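Local structure of putative aminooxidase (Propionibacterium acnes, 2BA9) at residues A[51-61]-A[314-324]. The protein isomerises polyunsaturated fatty acids, producing conjugated linoleic acid, and binds FAD in a fold related to the flavin-containing amine oxidases. Sequence-based numbering, arbitrary orientation.
Sequences YHGRRYEMGAI and YHRWADDPHQI. With FAD (flavin-adenine dinucleotide), chain D.
Arg54 lays its long side chain across the indole of Trp317, the CD methylene over the six-membered ring (3.8 Å from CD to its centroid) and the guanidinium stacked nearly flat, planes 18° apart. A bend at chi3 (-90°) turns the guanidinium toward Asp319, whose OD1 receives both NH1 and NH2 end-on, 3.2 Å from NH1, in a salt bridge. Arginine suits this place because its methylenes and flat cation cover the indole while its edge stays available to a carboxylate. The carbonyl of Arg55 is gripped chiefly by Arg316, whose NE donates in the carbonyl plane at 2.9 Å from Arg55 O; Arg316 NH2 and Trp317 NE1 add weak bonds. These residues join the hairpin of strands 50-51 and 54-55, closed by a type I' turn, to the connection between antiparallel strands 310-315 and 325-330; beyond the hairpin, the chain runs to Gly59 and Ala60 against the flavin. Gln323 NE2 donates to Tyr51 O at 3.0 Å, on the opposite face of that carbonyl from Arg54 N, while Gln323 OE1 accepts from Ile324 N, so that the amide is held at both ends. Branched Ile324 lays CG1 over one face of the Tyr56 ring, and Ile61 CD1 similarly covers Tyr314. Farther out, Tyr314 OH accepts from Arg316 NH1 (2.9 Å) and Trp201 O from Arg316 NH2, positioning the guanidinium; Glu57 CG lies over one face of it, the Glu57 carboxylate held by Ser48 OG and Thr205 N.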
# COMPACT_ATOMS: atom_id res chain seq x y z
N TYR A 51 -17.80 -12.62 7.86
CA TYR A 51 -18.26 -13.93 7.42
C TYR A 51 -18.31 -14.85 8.64
O TYR A 51 -17.30 -15.02 9.30
CB TYR A 51 -17.33 -14.54 6.37
CG TYR A 51 -17.85 -15.86 5.80
CD1 TYR A 51 -18.94 -15.89 4.95
CD2 TYR A 51 -17.24 -17.07 6.12
CE1 TYR A 51 -19.43 -17.08 4.42
CE2 TYR A 51 -17.72 -18.29 5.59
CZ TYR A 51 -18.83 -18.27 4.75
OH TYR A 51 -19.33 -19.44 4.20
N HIS A 52 -19.47 -15.44 8.89
CA HIS A 52 -19.69 -16.35 10.01
C HIS A 52 -19.15 -15.81 11.34
O HIS A 52 -18.36 -16.47 12.01
CB HIS A 52 -19.10 -17.74 9.70
CG HIS A 52 -19.92 -18.56 8.75
ND1 HIS A 52 -19.65 -19.89 8.49
CD2 HIS A 52 -21.02 -18.25 8.01
CE1 HIS A 52 -20.53 -20.36 7.61
NE2 HIS A 52 -21.37 -19.38 7.32
N GLY A 53 -19.55 -14.59 11.70
CA GLY A 53 -19.27 -14.03 13.02
C GLY A 53 -17.88 -13.43 13.22
O GLY A 53 -17.57 -12.96 14.31
N ARG A 54 -17.05 -13.44 12.18
CA ARG A 54 -15.68 -12.92 12.28
C ARG A 54 -15.34 -12.20 10.99
O ARG A 54 -15.99 -12.40 9.97
CB ARG A 54 -14.67 -14.05 12.54
CG ARG A 54 -14.91 -14.83 13.85
CD ARG A 54 -13.71 -15.64 14.32
NE ARG A 54 -13.72 -16.99 13.78
CZ ARG A 54 -12.94 -18.00 14.21
NH1 ARG A 54 -12.09 -17.82 15.22
NH2 ARG A 54 -13.04 -19.19 13.63
N ARG A 55 -14.34 -11.34 11.05
CA ARG A 55 -13.96 -10.55 9.91
C ARG A 55 -12.75 -11.13 9.21
O ARG A 55 -11.78 -11.56 9.84
CB ARG A 55 -13.70 -9.09 10.32
CG ARG A 55 -14.90 -8.43 10.99
CD ARG A 55 -14.59 -7.07 11.54
NE ARG A 55 -14.51 -6.04 10.50
CZ ARG A 55 -14.45 -4.73 10.74
NH1 ARG A 55 -14.44 -4.26 11.98
NH2 ARG A 55 -14.39 -3.89 9.72
N TYR A 56 -12.79 -11.11 7.89
CA TYR A 56 -11.64 -11.48 7.09
C TYR A 56 -11.11 -10.23 6.39
O TYR A 56 -11.76 -9.18 6.40
CB TYR A 56 -11.99 -12.59 6.10
CG TYR A 56 -13.05 -12.24 5.09
CD1 TYR A 56 -12.71 -11.81 3.82
CD2 TYR A 56 -14.40 -12.35 5.40
CE1 TYR A 56 -13.69 -11.51 2.87
CE2 TYR A 56 -15.38 -12.05 4.47
CZ TYR A 56 -15.01 -11.63 3.21
OH TYR A 56 -15.98 -11.32 2.28
N GLU A 57 -9.93 -10.36 5.79
CA GLU A 57 -9.26 -9.23 5.18
C GLU A 57 -9.33 -9.38 3.66
O GLU A 57 -8.85 -10.38 3.08
CB GLU A 57 -7.80 -9.14 5.64
CG GLU A 57 -7.57 -8.99 7.16
CD GLU A 57 -7.79 -7.57 7.70
OE1 GLU A 57 -8.63 -6.82 7.14
OE2 GLU A 57 -7.11 -7.20 8.70
N MET A 58 -9.95 -8.41 3.02
CA MET A 58 -9.87 -8.25 1.58
C MET A 58 -8.69 -7.34 1.20
O MET A 58 -8.30 -7.28 0.03
CB MET A 58 -11.19 -7.70 1.03
CG MET A 58 -12.28 -8.77 0.93
SD MET A 58 -11.88 -10.19 -0.16
CE MET A 58 -11.52 -9.29 -1.68
N GLY A 59 -8.12 -6.66 2.18
CA GLY A 59 -6.97 -5.77 1.93
C GLY A 59 -5.82 -6.00 2.90
O GLY A 59 -5.47 -7.15 3.21
N ALA A 60 -5.25 -4.89 3.40
CA ALA A 60 -4.19 -4.94 4.39
C ALA A 60 -4.51 -5.91 5.51
O ALA A 60 -5.66 -6.00 5.96
CB ALA A 60 -3.91 -3.55 4.96
N ILE A 61 -3.47 -6.61 5.94
CA ILE A 61 -3.51 -7.56 7.04
C ILE A 61 -2.63 -7.12 8.21
O ILE A 61 -3.03 -7.20 9.37
CB ILE A 61 -2.97 -8.93 6.60
CG1 ILE A 61 -3.70 -9.42 5.34
CG2 ILE A 61 -3.08 -9.93 7.76
CD1 ILE A 61 -3.07 -10.66 4.69
N TYR A 314 -3.48 -16.61 2.40
CA TYR A 314 -3.57 -16.26 3.81
C TYR A 314 -4.49 -17.18 4.61
O TYR A 314 -5.70 -17.23 4.36
CB TYR A 314 -4.03 -14.81 3.90
CG TYR A 314 -4.24 -14.25 5.29
CD1 TYR A 314 -3.43 -14.61 6.36
CD2 TYR A 314 -5.23 -13.31 5.51
CE1 TYR A 314 -3.64 -14.08 7.62
CE2 TYR A 314 -5.44 -12.77 6.74
CZ TYR A 314 -4.65 -13.15 7.80
OH TYR A 314 -4.88 -12.58 9.02
N HIS A 315 -3.89 -17.89 5.57
CA HIS A 315 -4.56 -18.70 6.59
C HIS A 315 -4.80 -17.86 7.86
O HIS A 315 -3.87 -17.59 8.60
CB HIS A 315 -3.67 -19.93 6.90
CG HIS A 315 -4.26 -20.91 7.88
ND1 HIS A 315 -3.79 -21.05 9.17
CD2 HIS A 315 -5.24 -21.84 7.74
CE1 HIS A 315 -4.46 -22.00 9.79
NE2 HIS A 315 -5.35 -22.50 8.95
N ARG A 316 -6.04 -17.48 8.12
CA ARG A 316 -6.34 -16.47 9.16
C ARG A 316 -6.90 -17.06 10.46
O ARG A 316 -6.37 -16.81 11.56
CB ARG A 316 -7.31 -15.42 8.61
CG ARG A 316 -7.75 -14.34 9.62
CD ARG A 316 -8.27 -13.11 8.87
NE ARG A 316 -8.93 -12.10 9.70
CZ ARG A 316 -8.30 -11.12 10.36
NH1 ARG A 316 -6.98 -11.02 10.36
NH2 ARG A 316 -9.01 -10.23 11.05
N TRP A 317 -8.01 -17.80 10.34
CA TRP A 317 -8.67 -18.41 11.48
C TRP A 317 -8.35 -19.89 11.48
O TRP A 317 -8.93 -20.66 10.72
CB TRP A 317 -10.18 -18.20 11.40
CG TRP A 317 -10.57 -16.74 11.35
CD1 TRP A 317 -11.19 -16.08 10.33
CD2 TRP A 317 -10.35 -15.77 12.38
NE1 TRP A 317 -11.38 -14.77 10.65
CE2 TRP A 317 -10.87 -14.54 11.90
CE3 TRP A 317 -9.77 -15.81 13.65
CZ2 TRP A 317 -10.83 -13.37 12.66
CZ3 TRP A 317 -9.73 -14.64 14.41
CH2 TRP A 317 -10.26 -13.44 13.90
N ALA A 318 -7.42 -20.28 12.35
CA ALA A 318 -6.85 -21.64 12.35
C ALA A 318 -7.83 -22.69 12.87
O ALA A 318 -7.73 -23.87 12.54
CB ALA A 318 -5.55 -21.66 13.17
N ASP A 319 -8.78 -22.24 13.69
CA ASP A 319 -9.69 -23.15 14.37
C ASP A 319 -10.95 -23.53 13.58
O ASP A 319 -11.77 -24.29 14.08
CB ASP A 319 -10.10 -22.55 15.71
CG ASP A 319 -10.82 -21.24 15.55
OD1 ASP A 319 -10.32 -20.41 14.77
OD2 ASP A 319 -11.87 -21.05 16.19
N ASP A 320 -11.12 -23.01 12.37
CA ASP A 320 -12.36 -23.30 11.63
C ASP A 320 -12.07 -23.55 10.15
O ASP A 320 -11.77 -22.62 9.43
CB ASP A 320 -13.35 -22.14 11.81
CG ASP A 320 -14.63 -22.31 11.02
OD1 ASP A 320 -14.74 -23.27 10.22
OD2 ASP A 320 -15.55 -21.48 11.19
N PRO A 321 -12.19 -24.82 9.70
CA PRO A 321 -11.88 -25.17 8.31
C PRO A 321 -12.87 -24.68 7.27
O PRO A 321 -12.67 -24.93 6.07
CB PRO A 321 -11.87 -26.70 8.31
CG PRO A 321 -12.04 -27.12 9.73
CD PRO A 321 -12.63 -25.99 10.47
N HIS A 322 -13.92 -24.01 7.73
CA HIS A 322 -14.95 -23.47 6.85
C HIS A 322 -14.85 -21.95 6.78
O HIS A 322 -15.78 -21.29 6.29
CB HIS A 322 -16.33 -23.91 7.33
CG HIS A 322 -16.48 -25.39 7.47
ND1 HIS A 322 -16.23 -26.26 6.43
CD2 HIS A 322 -16.82 -26.15 8.53
CE1 HIS A 322 -16.42 -27.50 6.84
NE2 HIS A 322 -16.79 -27.46 8.11
N GLN A 323 -13.73 -21.39 7.27
CA GLN A 323 -13.48 -19.94 7.18
C GLN A 323 -12.74 -19.55 5.90
O GLN A 323 -12.27 -20.41 5.14
CB GLN A 323 -12.70 -19.44 8.42
CG GLN A 323 -13.60 -18.86 9.51
CD GLN A 323 -14.32 -17.58 9.10
OE1 GLN A 323 -13.95 -16.92 8.12
NE2 GLN A 323 -15.36 -17.21 9.87
N ILE A 324 -12.61 -18.24 5.70
CA ILE A 324 -12.05 -17.69 4.47
C ILE A 324 -10.54 -17.79 4.39
O ILE A 324 -9.82 -17.49 5.36
CB ILE A 324 -12.46 -16.20 4.28
CG1 ILE A 324 -13.99 -16.08 4.14
CG2 ILE A 324 -11.81 -15.60 3.04
CD1 ILE A 324 -14.55 -16.82 2.94
PA FAD D . -6.77 3.92 -0.08
O1A FAD D . -6.59 2.93 1.04
O2A FAD D . -6.91 3.35 -1.48
O5B FAD D . -8.09 4.77 0.20
C5B FAD D . -8.41 5.80 -0.71
C4B FAD D . -9.80 6.34 -0.43
O4B FAD D . -10.07 7.39 -1.33
C3B FAD D . -10.87 5.26 -0.60
O3B FAD D . -11.67 5.19 0.56
C2B FAD D . -11.63 5.70 -1.82
O2B FAD D . -12.98 5.24 -1.84
C1B FAD D . -11.38 7.22 -1.80
N9A FAD D . -11.58 7.79 -3.15
C8A FAD D . -10.98 7.39 -4.33
N7A FAD D . -11.45 8.16 -5.34
C5A FAD D . -12.35 9.05 -4.83
C6A FAD D . -13.15 10.05 -5.41
N6A FAD D . -12.82 10.54 -6.65
N1A FAD D . -13.96 10.82 -4.57
C2A FAD D . -14.04 10.57 -3.21
N3A FAD D . -13.25 9.57 -2.66
C4A FAD D . -12.44 8.81 -3.45
N1 FAD D . -0.56 -1.96 3.87
C2 FAD D . 0.30 -2.21 4.92
O2 FAD D . 0.75 -1.28 5.59
N3 FAD D . 0.69 -3.51 5.19
C4 FAD D . 0.19 -4.55 4.44
O4 FAD D . 0.54 -5.71 4.72
C4X FAD D . -0.70 -4.30 3.39
N5 FAD D . -1.21 -5.32 2.60
C5X FAD D . -2.20 -5.10 1.67
C6 FAD D . -2.79 -6.16 1.00
C7 FAD D . -3.83 -5.92 0.09
C7M FAD D . -4.45 -7.10 -0.61
C8 FAD D . -4.26 -4.62 -0.14
C8M FAD D . -5.36 -4.31 -1.11
C9 FAD D . -3.66 -3.56 0.53
C9A FAD D . -2.62 -3.78 1.44
N10 FAD D . -1.98 -2.73 2.12
C10 FAD D . -1.09 -2.99 3.13
C1' FAD D . -1.99 -1.34 1.56
C2' FAD D . -2.90 -0.41 2.35
O2' FAD D . -4.18 -0.99 2.58
C3' FAD D . -3.01 0.89 1.57
O3' FAD D . -1.70 1.35 1.24
C4' FAD D . -3.79 1.93 2.36
O4' FAD D . -5.16 1.59 2.46
C5' FAD D . -3.58 3.29 1.70
O5' FAD D . -4.50 4.21 2.20
P FAD D . -4.90 5.51 1.32
O1P FAD D . -5.96 6.33 2.04
O2P FAD D . -3.65 6.29 1.07
O3P FAD D . -5.54 4.96 -0.04
O HOH W 1 -18.21 -21.65 5.15
O HOH W 2 -13.77 -14.27 8.70
O HOH W 3 -15.72 -19.00 12.19
O HOH W 4 -5.38 -8.30 10.60